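D-threo-3-hydroxyaspartate dehydratase (Delftia, PDB 3WQC) catalyses the pyridoxal-phosphate-dependent deamination of D-threo-3-hydroxyaspartate to oxaloacetate and ammonium, and also dehydrates D-serine and other 3-hydroxyaspartate isomers. Local coordinates at residues V119-A129 and A164-M174. Sequence-based numbering, arbitrary orientation.
Sequences VDSVAAAQAIA and AIGRTLHDGGM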
ATOM      1  N   VAL B 119      -8.651  18.647 -18.025  1.00  8.51           N
ATOM      2  CA  VAL B 119      -7.380  19.381 -18.201  1.00  8.81           C
ATOM      3  C   VAL B 119      -7.415  20.624 -17.312  1.00  8.88           C
ATOM      4  O   VAL B 119      -8.494  21.123 -16.942  1.00 10.01           O
ATOM      5  CB  VAL B 119      -7.071  19.812 -19.676  1.00 10.12           C
ATOM      6  CG1 VAL B 119      -6.998  18.571 -20.562  1.00 10.68           C
ATOM      7  CG2 VAL B 119      -8.084  20.810 -20.207  1.00 11.55           C
ATOM      8  N   ASP B 120      -6.241  21.235 -17.156  1.00  9.49           N
ATOM      9  CA  ASP B 120      -6.108  22.536 -16.458  1.00  8.61           C
ATOM     10  C   ASP B 120      -5.045  23.430 -17.083  1.00  8.90           C
ATOM     11  O   ASP B 120      -4.598  24.394 -16.415  1.00 11.43           O
ATOM     12  CB  ASP B 120      -5.890  22.381 -14.956  1.00 10.87           C
ATOM     13  CG  ASP B 120      -4.566  21.806 -14.604  1.00 14.54           C
ATOM     14  OD1 ASP B 120      -3.744  21.475 -15.484  1.00 13.94           O
ATOM     15  OD2 ASP B 120      -4.276  21.688 -13.366  1.00 18.85           O
ATOM     16  N   SER B 121      -4.700  23.155 -18.367  1.00  8.73           N
ATOM     17  CA  SER B 121      -3.664  23.918 -18.990  1.00  9.18           C
ATOM     18  C   SER B 121      -3.964  24.059 -20.492  1.00  9.64           C
ATOM     19  O   SER B 121      -4.616  23.198 -21.081  1.00 10.12           O
ATOM     20  CB  SER B 121      -2.270  23.285 -18.771  1.00 10.28           C
ATOM     21  OG  SER B 121      -2.189  22.026 -19.443  1.00 10.70           O
ATOM     22  N   VAL B 122      -3.439  25.153 -21.052  1.00  9.64           N
ATOM     23  CA  VAL B 122      -3.557  25.330 -22.516  1.00  8.88           C
ATOM     24  C   VAL B 122      -2.802  24.191 -23.226  1.00  8.96           C
ATOM     25  O   VAL B 122      -3.281  23.650 -24.212  1.00  9.53           O
ATOM     26  CB  VAL B 122      -2.990  26.693 -22.892  1.00  9.75           C
ATOM     27  CG1 VAL B 122      -2.951  26.802 -24.429  1.00 11.11           C
ATOM     28  CG2 VAL B 122      -3.850  27.815 -22.285  1.00 11.74           C
ATOM     29  N   ALA B 123      -1.580  23.822 -22.754  1.00  9.45           N
ATOM     30  CA  ALA B 123      -0.810  22.765 -23.481  1.00  9.27           C
ATOM     31  C   ALA B 123      -1.585  21.438 -23.486  1.00  8.58           C
ATOM     32  O   ALA B 123      -1.602  20.753 -24.523  1.00 10.74           O
ATOM     33  CB  ALA B 123       0.524  22.535 -22.833  1.00 12.07           C
ATOM     34  N   ALA B 124      -2.255  21.072 -22.340  1.00  8.91           N
ATOM     35  CA  ALA B 124      -3.000  19.773 -22.383  1.00  9.19           C
ATOM     36  C   ALA B 124      -4.187  19.882 -23.328  1.00  9.66           C
ATOM     37  O   ALA B 124      -4.500  18.947 -24.070  1.00 11.28           O
ATOM     38  CB  ALA B 124      -3.426  19.348 -20.977  1.00 10.97           C
ATOM     39  N   ALA B 125      -4.856  21.056 -23.330  1.00  8.81           N
ATOM     40  CA  ALA B 125      -5.987  21.248 -24.232  1.00  9.11           C
ATOM     41  C   ALA B 125      -5.539  21.153 -25.685  1.00 10.37           C
ATOM     42  O   ALA B 125      -6.237  20.605 -26.518  1.00 11.16           O
ATOM     43  CB  ALA B 125      -6.681  22.596 -23.901  1.00 10.27           C
ATOM     44  N   GLN B 126      -4.401  21.782 -25.997  1.00  9.72           N
ATOM     45  CA  GLN B 126      -3.903  21.762 -27.363  1.00 10.08           C
ATOM     46  C   GLN B 126      -3.567  20.308 -27.741  1.00  9.82           C
ATOM     47  O   GLN B 126      -3.840  19.927 -28.906  1.00 11.87           O
ATOM     48  CB  GLN B 126      -2.608  22.571 -27.491  1.00  9.63           C
ATOM     49  CG  GLN B 126      -2.846  24.085 -27.418  1.00  9.66           C
ATOM     50  CD  GLN B 126      -1.583  24.884 -27.573  1.00  9.50           C
ATOM     51  OE1 GLN B 126      -0.460  24.341 -27.502  1.00 14.06           O
ATOM     52  NE2 GLN B 126      -1.706  26.200 -27.773  1.00 10.54           N
ATOM     53  N   ALA B 127      -2.996  19.519 -26.825  1.00 10.20           N
ATOM     54  CA  ALA B 127      -2.628  18.127 -27.192  1.00  9.63           C
ATOM     55  C   ALA B 127      -3.871  17.315 -27.517  1.00 10.18           C
ATOM     56  O   ALA B 127      -3.921  16.515 -28.476  1.00 12.08           O
ATOM     57  CB  ALA B 127      -1.859  17.480 -26.031  1.00 11.63           C
ATOM     58  N   ILE B 128      -4.908  17.447 -26.667  1.00  9.62           N
ATOM     59  CA  ILE B 128      -6.167  16.713 -26.907  1.00 10.47           C
ATOM     60  C   ILE B 128      -6.789  17.161 -28.240  1.00 11.13           C
ATOM     61  O   ILE B 128      -7.197  16.290 -29.036  1.00 12.93           O
ATOM     62  CB  ILE B 128      -7.154  16.877 -25.767  1.00 10.23           C
ATOM     63  CG1 ILE B 128      -6.592  16.295 -24.440  1.00 11.01           C
ATOM     64  CG2 ILE B 128      -8.490  16.163 -26.116  1.00 13.14           C
ATOM     65  CD1 ILE B 128      -7.511  16.427 -23.222  1.00 12.07           C
ATOM     66  N   ALA B 129      -6.893  18.478 -28.468  1.00 10.41           N
ATOM     67  CA  ALA B 129      -7.599  18.934 -29.677  1.00 11.15           C
ATOM     68  C   ALA B 129      -6.787  18.494 -30.898  1.00 12.47           C
ATOM     69  O   ALA B 129      -7.406  18.115 -31.904  1.00 13.37           O
ATOM     70  CB  ALA B 129      -7.696  20.458 -29.580  1.00 14.69           C
ATOM     71  N   ALA B 164      -8.825  30.869 -22.229  1.00 10.22           N
ATOM     72  CA  ALA B 164      -7.852  30.367 -23.195  1.00 10.35           C
ATOM     73  C   ALA B 164      -7.970  28.829 -23.357  1.00  9.33           C
ATOM     74  O   ALA B 164      -7.968  28.283 -24.454  1.00 10.78           O
ATOM     75  CB  ALA B 164      -6.419  30.701 -22.707  1.00 12.39           C
ATOM     76  N   ILE B 165      -8.166  28.142 -22.213  1.00 10.05           N
ATOM     77  CA  ILE B 165      -8.335  26.678 -22.295  1.00  9.17           C
ATOM     78  C   ILE B 165      -9.681  26.332 -22.928  1.00  9.63           C
ATOM     79  O   ILE B 165      -9.733  25.438 -23.822  1.00 10.33           O
ATOM     80  CB  ILE B 165      -8.261  26.102 -20.860  1.00  9.05           C
ATOM     81  CG1 ILE B 165      -6.846  26.320 -20.292  1.00 10.72           C
ATOM     82  CG2 ILE B 165      -8.646  24.607 -20.856  1.00 10.62           C
ATOM     83  CD1 ILE B 165      -6.820  26.055 -18.765  1.00 11.05           C
ATOM     84  N   GLY B 166     -10.766  27.023 -22.491  1.00 10.07           N
ATOM     85  CA  GLY B 166     -12.042  26.693 -23.092  1.00  9.56           C
ATOM     86  C   GLY B 166     -12.098  26.950 -24.609  1.00 10.70           C
ATOM     87  O   GLY B 166     -12.657  26.129 -25.343  1.00 11.47           O
ATOM     88  N   ARG B 167     -11.520  28.073 -25.081  1.00 10.66           N
ATOM     89  CA  ARG B 167     -11.457  28.319 -26.536  1.00  9.98           C
ATOM     90  C   ARG B 167     -10.617  27.321 -27.249  1.00  9.95           C
ATOM     91  O   ARG B 167     -10.929  26.891 -28.345  1.00 11.89           O
ATOM     92  CB  ARG B 167     -11.004  29.763 -26.764  1.00 10.90           C
ATOM     93  CG  ARG B 167     -12.044  30.762 -26.335  1.00 11.26           C
ATOM     94  CD  ARG B 167     -11.484  32.171 -26.347  1.00 13.39           C
ATOM     95  NE  ARG B 167     -12.548  33.136 -26.022  1.00 14.69           N
ATOM     96  CZ  ARG B 167     -12.276  34.333 -25.491  1.00 16.60           C
ATOM     97  NH1 ARG B 167     -11.011  34.634 -25.101  1.00 20.65           N
ATOM     98  NH2 ARG B 167     -13.264  35.171 -25.230  1.00 21.75           N
ATOM     99  N   THR B 168      -9.477  26.936 -26.643  1.00  9.95           N
ATOM    100  CA  THR B 168      -8.597  25.979 -27.324  1.00 10.41           C
ATOM    101  C   THR B 168      -9.413  24.690 -27.596  1.00  9.36           C
ATOM    102  O   THR B 168      -9.359  24.089 -28.686  1.00 11.93           O
ATOM    103  CB  THR B 168      -7.385  25.649 -26.448  1.00 10.63           C
ATOM    104  OG1 THR B 168      -6.603  26.829 -26.287  1.00 12.33           O
ATOM    105  CG2 THR B 168      -6.527  24.526 -27.064  1.00 10.79           C
ATOM    106  N   LEU B 169     -10.172  24.252 -26.550  1.00  9.77           N
ATOM    107  CA  LEU B 169     -10.997  23.049 -26.740  1.00 11.57           C
ATOM    108  C   LEU B 169     -12.124  23.258 -27.747  1.00 10.98           C
ATOM    109  O   LEU B 169     -12.313  22.471 -28.698  1.00 12.50           O
ATOM    110  CB  LEU B 169     -11.595  22.622 -25.359  1.00 10.78           C
ATOM    111  CG  LEU B 169     -10.524  22.119 -24.374  1.00  9.98           C
ATOM    112  CD1 LEU B 169     -11.186  22.033 -22.956  1.00 11.45           C
ATOM    113  CD2 LEU B 169      -9.895  20.783 -24.791  1.00 12.45           C
ATOM    114  N   HIS B 170     -12.881  24.360 -27.550  1.00 11.48           N
ATOM    115  CA  HIS B 170     -14.099  24.560 -28.374  1.00 11.48           C
ATOM    116  C   HIS B 170     -13.790  24.888 -29.842  1.00 11.75           C
ATOM    117  O   HIS B 170     -14.339  24.304 -30.783  1.00 14.37           O
ATOM    118  CB  HIS B 170     -14.908  25.661 -27.726  1.00 11.56           C
ATOM    119  CG  HIS B 170     -16.207  25.912 -28.404  1.00 13.16           C
ATOM    120  ND1 HIS B 170     -17.246  25.038 -28.320  1.00 15.15           N
ATOM    121  CD2 HIS B 170     -16.655  26.962 -29.145  1.00 20.40           C
ATOM    122  CE1 HIS B 170     -18.303  25.505 -29.040  1.00 18.42           C
ATOM    123  NE2 HIS B 170     -17.960  26.682 -29.503  1.00 23.09           N
ATOM    124  N   ASP B 171     -12.778  25.791 -30.047  1.00 12.96           N
ATOM    125  CA  ASP B 171     -12.388  26.196 -31.395  1.00 14.12           C
ATOM    126  C   ASP B 171     -11.711  24.994 -32.060  1.00 14.04           C
ATOM    127  O   ASP B 171     -11.729  24.877 -33.303  1.00 17.83           O
ATOM    128  CB  ASP B 171     -11.354  27.297 -31.371  1.00 14.19           C
ATOM    129  CG  ASP B 171     -11.883  28.590 -30.839  1.00 15.50           C
ATOM    130  OD1 ASP B 171     -13.100  28.833 -30.785  1.00 18.76           O
ATOM    131  OD2 ASP B 171     -10.995  29.457 -30.455  1.00 19.32           O
ATOM    132  N   GLY B 172     -11.099  24.106 -31.234  1.00 13.63           N
ATOM    133  CA  GLY B 172     -10.383  22.949 -31.718  1.00 16.12           C
ATOM    134  C   GLY B 172     -11.298  21.812 -32.097  1.00 16.72           C
ATOM    135  O   GLY B 172     -10.772  20.761 -32.521  1.00 21.80           O
ATOM    136  N   GLY B 173     -12.611  21.943 -31.910  1.00 16.11           N
ATOM    137  CA  GLY B 173     -13.582  20.907 -32.271  1.00 17.26           C
ATOM    138  C   GLY B 173     -13.834  19.844 -31.249  1.00 14.49           C
ATOM    139  O   GLY B 173     -14.544  18.850 -31.495  1.00 18.43           O
ATOM    140  N   MET B 174     -13.326  20.097 -30.042  1.00 11.95           N
ATOM    141  CA  MET B 174     -13.669  19.180 -28.945  1.00 11.81           C
ATOM    142  C   MET B 174     -14.930  19.628 -28.234  1.00 12.32           C
ATOM    143  O   MET B 174     -15.463  20.746 -28.492  1.00 14.97           O
ATOM    144  CB  MET B 174     -12.510  19.172 -27.930  1.00 11.96           C
ATOM    145  CG  MET B 174     -11.114  18.859 -28.563  1.00 13.38           C
ATOM    146  SD  MET B 174     -11.089  17.185 -29.393  1.00 14.26           S
ATOM    147  CE  MET B 174     -11.063  17.602 -31.165  1.00 14.71           C
TER
HETATM  148  O   HOH W   1      -4.321  27.561 -27.833  1.00 17.18           O
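I165 splits its side chain between the D120-S121 peptide, just ahead of helix 122-129, and the side chains of V119 and A125. With CG1 anti to the carbonyl carbon (chi1 -66°), the extended arm sets CD1 3.6 Å from S121 N, the N-cap residue of the helix, while CG2 meets V119 CG2 at 3.9 Å and lies near A125 CB. A beta-branched chain suits a place with surfaces on two fronts; an alanine here would probably open a gap beside V119 and the D120-S121 peptide. One helical turn on, T168 sets its methyl CG2 against A125 CB (3.7 Å) and the backbone N of Q126. Its hydroxyl donates to A164 O (2.7 Å), which T168 N approaches from the opposite face, and a water links OG1 to Q126 NE2, so the methyl faces carbon while the hydroxyl meets a carbonyl and a water. A129, small enough for close approach, packs its CA 3.7 Å from M174 CG, and the flexible methionine bends round it. G172 suits its spot, since a CB there would clash with A129 CB. The two helices run almost parallel (4°, axes 8.8 Å apart) in the outer layer of the TIM-type barrel; I165 and L169 rest on strand 140-146, the parallel neighbour of strand 114-119.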